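Local coordinates for protein signal recognition particle subunit SRP68 (Chaetomium thermophilum, PDB 4P3G) that binds SRP RNA through this N-terminal domain and, within the signal recognition particle, probably helps direct secretory and membrane proteins to the endoplasmic reticulum, at residues S132-P136 and T137-D141; E71-R74 and L75-T79. All blocks are in the same frame, centred on the assembly; numbering follows the deposited sequence.

Contact 1: S132-P136 and T137-D141; sequences SGASP and TDILD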
ATOM      1  N   SER A 132      24.103 -24.007  20.720  1.00111.44           N
ATOM      2  CA  SER A 132      24.928 -22.948  21.298  1.00102.73           C
ATOM      3  C   SER A 132      24.410 -22.633  22.686  1.00 98.33           C
ATOM      4  O   SER A 132      25.033 -21.904  23.447  1.00 96.04           O
ATOM      5  CB  SER A 132      24.862 -21.698  20.419  1.00104.53           C
ATOM      6  OG  SER A 132      23.519 -21.356  20.084  1.00104.19           O
ATOM      7  N   GLY A 133      23.197 -23.106  22.952  1.00100.40           N
ATOM      8  CA  GLY A 133      22.500 -22.877  24.202  1.00104.97           C
ATOM      9  C   GLY A 133      21.630 -21.651  24.087  1.00105.69           C
ATOM     10  O   GLY A 133      20.928 -21.262  25.018  1.00112.13           O
ATOM     11  N   ALA A 134      21.653 -21.054  22.907  1.00 99.00           N
ATOM     12  CA  ALA A 134      20.911 -19.842  22.683  1.00 93.58           C
ATOM     13  C   ALA A 134      19.437 -20.159  22.607  1.00 94.90           C
ATOM     14  O   ALA A 134      19.041 -21.138  21.972  1.00 92.19           O
ATOM     15  CB  ALA A 134      21.371 -19.175  21.416  1.00 91.30           C
ATOM     16  N   SER A 135      18.635 -19.327  23.263  1.00 95.25           N
ATOM     17  CA  SER A 135      17.182 -19.394  23.174  1.00 90.01           C
ATOM     18  C   SER A 135      16.714 -19.020  21.762  1.00 88.41           C
ATOM     19  O   SER A 135      17.434 -18.336  21.020  1.00 88.64           O
ATOM     20  CB  SER A 135      16.590 -18.432  24.199  1.00 91.23           C
ATOM     21  OG  SER A 135      16.861 -17.084  23.836  1.00 95.98           O
ATOM     22  N   PRO A 136      15.501 -19.449  21.384  1.00 85.78           N
ATOM     23  CA  PRO A 136      14.945 -19.050  20.084  1.00 83.95           C
ATOM     24  C   PRO A 136      14.819 -17.532  19.949  1.00 82.65           C
ATOM     25  O   PRO A 136      14.973 -17.026  18.837  1.00 81.78           O
ATOM     26  CB  PRO A 136      13.570 -19.737  20.054  1.00 85.18           C
ATOM     27  CG  PRO A 136      13.312 -20.156  21.455  1.00 88.22           C
ATOM     28  CD  PRO A 136      14.642 -20.423  22.066  1.00 85.26           C
ATOM     29  N   THR A 137      14.552 -16.811  21.036  1.00 82.19           N
ATOM     30  CA  THR A 137      14.515 -15.347  20.936  1.00 78.99           C
ATOM     31  C   THR A 137      15.869 -14.763  20.526  1.00 80.05           C
ATOM     32  O   THR A 137      15.942 -13.850  19.696  1.00 76.84           O
ATOM     33  CB  THR A 137      14.112 -14.703  22.252  1.00 73.78           C
ATOM     34  OG1 THR A 137      12.795 -15.129  22.597  1.00 78.52           O
ATOM     35  CG2 THR A 137      14.098 -13.219  22.106  1.00 67.24           C
ATOM     36  N   ASP A 138      16.938 -15.307  21.101  1.00 81.45           N
ATOM     37  CA  ASP A 138      18.290 -14.871  20.780  1.00 80.67           C
ATOM     38  C   ASP A 138      18.671 -15.194  19.349  1.00 77.90           C
ATOM     39  O   ASP A 138      19.386 -14.434  18.696  1.00 75.03           O
ATOM     40  CB  ASP A 138      19.271 -15.495  21.746  1.00 87.64           C
ATOM     41  CG  ASP A 138      19.274 -14.784  23.072  1.00100.50           C
ATOM     42  OD1 ASP A 138      18.957 -13.567  23.086  1.00 96.88           O
ATOM     43  OD2 ASP A 138      19.548 -15.440  24.102  1.00111.93           O
ATOM     44  N   ILE A 139      18.233 -16.347  18.871  1.00 77.89           N
ATOM     45  CA  ILE A 139      18.512 -16.729  17.498  1.00 80.46           C
ATOM     46  C   ILE A 139      17.842 -15.770  16.503  1.00 78.90           C
ATOM     47  O   ILE A 139      18.468 -15.320  15.536  1.00 77.82           O
ATOM     48  CB  ILE A 139      18.050 -18.152  17.255  1.00 84.22           C
ATOM     49  CG1 ILE A 139      18.850 -19.104  18.146  1.00 84.86           C
ATOM     50  CG2 ILE A 139      18.186 -18.514  15.795  1.00 83.23           C
ATOM     51  CD1 ILE A 139      18.541 -20.551  17.873  1.00 86.58           C
ATOM     52  N   LEU A 140      16.583 -15.435  16.768  1.00 74.71           N
ATOM     53  CA  LEU A 140      15.836 -14.493  15.937  1.00 73.43           C
ATOM     54  C   LEU A 140      16.481 -13.116  16.012  1.00 78.28           C
ATOM     55  O   LEU A 140      16.675 -12.442  15.001  1.00 82.06           O
ATOM     56  CB  LEU A 140      14.385 -14.403  16.404  1.00 69.92           C
ATOM     57  CG  LEU A 140      13.439 -15.591  16.189  1.00 69.57           C
ATOM     58  CD1 LEU A 140      12.140 -15.349  16.937  1.00 66.97           C
ATOM     59  CD2 LEU A 140      13.167 -15.877  14.710  1.00 64.93           C
ATOM     60  N   ASP A 141      16.801 -12.704  17.231  1.00 75.65           N
ATOM     61  CA  ASP A 141      17.405 -11.413  17.479  1.00 72.11           C
ATOM     62  C   ASP A 141      18.702 -11.240  16.695  1.00 65.28           C
ATOM     63  O   ASP A 141      18.885 -10.274  15.982  1.00 61.55           O
ATOM     64  CB  ASP A 141      17.689 -11.284  18.973  1.00 83.15           C
ATOM     65  CG  ASP A 141      18.117  -9.884  19.374  1.00 91.26           C
ATOM     66  OD1 ASP A 141      18.019  -8.982  18.525  1.00 90.12           O
ATOM     67  OD2 ASP A 141      18.567  -9.690  20.529  1.00 96.63           O
TER
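Ser135 caps the N terminus of helix 136-156 in a local contact, where the loop arriving from helix 103-128 turns into the new helix and meets Asp138. The backbone N of Asp138 donates to Ser135 OG at 3.3 Å, with an N-H...O angle of 158°. Ser135 OG sits between the backbone N and the carbonyl carbon (chi1 68°), which swings it over the helix start toward that N-H. The same hydroxyl gives a weak hydrogen bond to Asp138 OD2 at 3.2 Å, so Asp138 is held through both backbone and carboxylate. This carboxylate also accepts from the backbone N of His8, a residue of the expression tag, and its charge close to the helix start is probably favourable.

Regular helical bonding follows at once: Ile139 N to Ser135 O (3.0 Å) and Leu140 N to Pro136 O (3.1 Å). Pro136, in the first helical turn, lacks an N-H but interrupts none of these bonds. Just ahead of the cap, Ala134 CB meets Ile139 CG1 at 4.1 Å, an apolar touch that bridges the cap from loop to helix. Replacing Ser135 by an alanine is likely to leave Asp138 N without its capping acceptor and the Asp138 carboxylate with one bond fewer, though that from His8 N would remain. Pro136 packs on His7 of the second subunit, likewise a tag residue, and Thr137 on that subunit's Pro136. The serine N-cap is spanned by the Ala134-Ile139 pair, which, from the residue before the cap to the fourth of the helix, has the placing of a hydrophobic staple at a helix N terminus.

Contact 2: E71-R74 and L75-T79; sequences EYVR and LQLLT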
ATOM      1  N   GLU A  71      31.491 -14.223  26.277  1.00105.78           N
ATOM      2  CA  GLU A  71      32.357 -13.153  25.816  1.00109.96           C
ATOM      3  C   GLU A  71      32.693 -13.307  24.327  1.00106.64           C
ATOM      4  O   GLU A  71      32.978 -12.330  23.644  1.00110.88           O
ATOM      5  CB  GLU A  71      33.631 -13.068  26.644  1.00120.52           C
ATOM      6  CG  GLU A  71      33.457 -12.346  27.954  1.00135.41           C
ATOM      7  CD  GLU A  71      33.087 -10.885  27.766  1.00140.01           C
ATOM      8  OE1 GLU A  71      31.964 -10.508  28.162  1.00140.97           O
ATOM      9  OE2 GLU A  71      33.918 -10.116  27.223  1.00141.74           O
ATOM     10  N   TYR A  72      32.678 -14.534  23.830  1.00 99.73           N
ATOM     11  CA  TYR A  72      32.930 -14.763  22.422  1.00 96.59           C
ATOM     12  C   TYR A  72      31.895 -14.035  21.564  1.00 92.17           C
ATOM     13  O   TYR A  72      32.206 -13.549  20.473  1.00 89.43           O
ATOM     14  CB  TYR A  72      32.929 -16.252  22.137  1.00102.39           C
ATOM     15  CG  TYR A  72      34.241 -16.897  22.497  1.00107.65           C
ATOM     16  CD1 TYR A  72      35.307 -16.882  21.611  1.00111.94           C
ATOM     17  CD2 TYR A  72      34.415 -17.514  23.724  1.00113.70           C
ATOM     18  CE1 TYR A  72      36.517 -17.463  21.937  1.00119.82           C
ATOM     19  CE2 TYR A  72      35.622 -18.098  24.060  1.00122.95           C
ATOM     20  CZ  TYR A  72      36.668 -18.070  23.158  1.00125.94           C
ATOM     21  OH  TYR A  72      37.872 -18.653  23.474  1.00135.54           O
ATOM     22  N   VAL A  73      30.659 -13.976  22.053  1.00 90.70           N
ATOM     23  CA  VAL A  73      29.624 -13.185  21.396  1.00 82.53           C
ATOM     24  C   VAL A  73      29.965 -11.707  21.517  1.00 79.87           C
ATOM     25  O   VAL A  73      29.917 -10.988  20.534  1.00 87.94           O
ATOM     26  CB  VAL A  73      28.209 -13.447  21.980  1.00 83.16           C
ATOM     27  CG1 VAL A  73      27.191 -12.443  21.450  1.00 76.71           C
ATOM     28  CG2 VAL A  73      27.766 -14.880  21.686  1.00 84.58           C
ATOM     29  N   ARG A  74      30.360 -11.250  22.694  1.00 80.41           N
ATOM     30  CA  ARG A  74      30.680  -9.837  22.830  1.00 85.62           C
ATOM     31  C   ARG A  74      31.801  -9.419  21.875  1.00 91.55           C
ATOM     32  O   ARG A  74      31.745  -8.346  21.269  1.00 94.83           O
ATOM     33  CB  ARG A  74      31.075  -9.504  24.256  1.00 87.80           C
ATOM     34  CG  ARG A  74      31.248  -8.029  24.486  1.00 92.11           C
ATOM     35  CD  ARG A  74      31.176  -7.694  25.969  1.00105.99           C
ATOM     36  NE  ARG A  74      31.089  -6.252  26.146  1.00113.13           N
ATOM     37  CZ  ARG A  74      32.097  -5.486  26.545  1.00116.64           C
ATOM     38  NH1 ARG A  74      33.270  -6.036  26.846  1.00117.94           N
ATOM     39  NH2 ARG A  74      31.917  -4.174  26.647  1.00113.90           N
ATOM     40  N   LEU A  75      32.774 -10.296  21.686  1.00 89.55           N
ATOM     41  CA  LEU A  75      33.861 -10.025  20.764  1.00 88.71           C
ATOM     42  C   LEU A  75      33.322  -9.748  19.359  1.00 86.15           C
ATOM     43  O   LEU A  75      33.782  -8.830  18.682  1.00 89.63           O
ATOM     44  CB  LEU A  75      34.814 -11.215  20.719  1.00 92.41           C
ATOM     45  CG  LEU A  75      36.081 -10.986  19.899  1.00 94.93           C
ATOM     46  CD1 LEU A  75      36.937  -9.949  20.595  1.00 96.91           C
ATOM     47  CD2 LEU A  75      36.851 -12.280  19.718  1.00 99.46           C
ATOM     48  N   GLN A  76      32.358 -10.550  18.922  1.00 80.88           N
ATOM     49  CA  GLN A  76      31.803 -10.416  17.584  1.00 84.16           C
ATOM     50  C   GLN A  76      31.004  -9.130  17.391  1.00 87.04           C
ATOM     51  O   GLN A  76      31.061  -8.509  16.335  1.00 90.33           O
ATOM     52  CB  GLN A  76      30.930 -11.615  17.265  1.00 87.64           C
ATOM     53  CG  GLN A  76      31.696 -12.913  17.287  1.00 97.38           C
ATOM     54  CD  GLN A  76      32.865 -12.910  16.328  1.00106.65           C
ATOM     55  OE1 GLN A  76      34.007 -12.695  16.730  1.00110.65           O
ATOM     56  NE2 GLN A  76      32.587 -13.159  15.047  1.00110.00           N
ATOM     57  N   LEU A  77      30.245  -8.743  18.402  1.00 84.80           N
ATOM     58  CA  LEU A  77      29.453  -7.529  18.325  1.00 79.72           C
ATOM     59  C   LEU A  77      30.373  -6.307  18.195  1.00 78.12           C
ATOM     60  O   LEU A  77      30.213  -5.473  17.295  1.00 76.96           O
ATOM     61  CB  LEU A  77      28.590  -7.420  19.575  1.00 80.58           C
ATOM     62  CG  LEU A  77      27.511  -8.506  19.542  1.00 81.97           C
ATOM     63  CD1 LEU A  77      26.495  -8.349  20.668  1.00 83.68           C
ATOM     64  CD2 LEU A  77      26.836  -8.580  18.174  1.00 79.39           C
ATOM     65  N   LEU A  78      31.366  -6.235  19.073  1.00 79.11           N
ATOM     66  CA  LEU A  78      32.304  -5.115  19.085  1.00 82.21           C
ATOM     67  C   LEU A  78      33.011  -5.055  17.740  1.00 85.21           C
ATOM     68  O   LEU A  78      33.271  -3.975  17.196  1.00 88.97           O
ATOM     69  CB  LEU A  78      33.323  -5.263  20.216  1.00 81.26           C
ATOM     70  CG  LEU A  78      32.668  -5.191  21.601  1.00 86.76           C
ATOM     71  CD1 LEU A  78      33.655  -5.436  22.758  1.00 90.35           C
ATOM     72  CD2 LEU A  78      31.916  -3.883  21.780  1.00 88.18           C
ATOM     73  N   THR A  79      33.324  -6.224  17.203  1.00 80.81           N
ATOM     74  CA  THR A  79      34.013  -6.276  15.935  1.00 81.09           C
ATOM     75  C   THR A  79      33.153  -5.713  14.833  1.00 83.10           C
ATOM     76  O   THR A  79      33.597  -4.862  14.075  1.00 87.54           O
ATOM     77  CB  THR A  79      34.420  -7.707  15.593  1.00 87.35           C
ATOM     78  OG1 THR A  79      35.187  -8.251  16.680  1.00 98.43           O
ATOM     79  CG2 THR A  79      35.271  -7.713  14.352  1.00 87.84           C
TER
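Arg74 and Leu78, one turn apart on helix 71-93, carry the main side-chain contact of this stretch. Arg74 runs out from the helix with CG opposite the backbone N (chi1 -173°) and stays extended to NE. Leu78 has CG beside its own backbone N (chi1 -65°), which leans its end back over the preceding turn. The two side chains therefore cross at a slant: Leu78 CD1 touches Arg74 CG at 3.9 Å and lies 4.1 Å above the centre of the guanidinium, over one face of it. A methyl thus packs against both the aliphatic stem and the flat head of the arginine.

On another side of the helix Val73 CG1 meets the branch end of Leu77, 4.2 Å from CD1, in a purely apolar contact. Gln76 is bent at chi2, and its CG rests 3.3 Å from Tyr72 O, whose bond from Gln76 N is weak. The backbone bonds from Leu75 to Glu71, from Leu77 to Val73 and from Leu78 to Arg74 are regular, the last almost straight.

Several helices surround this turn. Leu78 packs on Leu38 of helix 27-44 and, with Arg74 and Leu77, on Phe13 of helix 10-21, while Val73 and Leu77 lie against Leu123 of helix 103-128.

Overall arrangement
Both contacts are local, each within one continuous stretch of an all-helical domain, and their centres lie 15 Å apart without touching. Contact 2 is buried, in the first turns of helix 71-93, and relies on apolar packing that extends to one arginine. Contact 1 is partly buried, at a loop-to-helix junction, where hydroxyl, carboxylate and backbone groups meet beside a small apolar pair. The two share neighbours: both meet helix 10-21 and helix 103-128, contact 1 at the very end of the latter and contact 2 one to two turns earlier. They differ in their setting in the assembly, since the second subunit packs on contact 1, whereas no other protein chain touches contact 2.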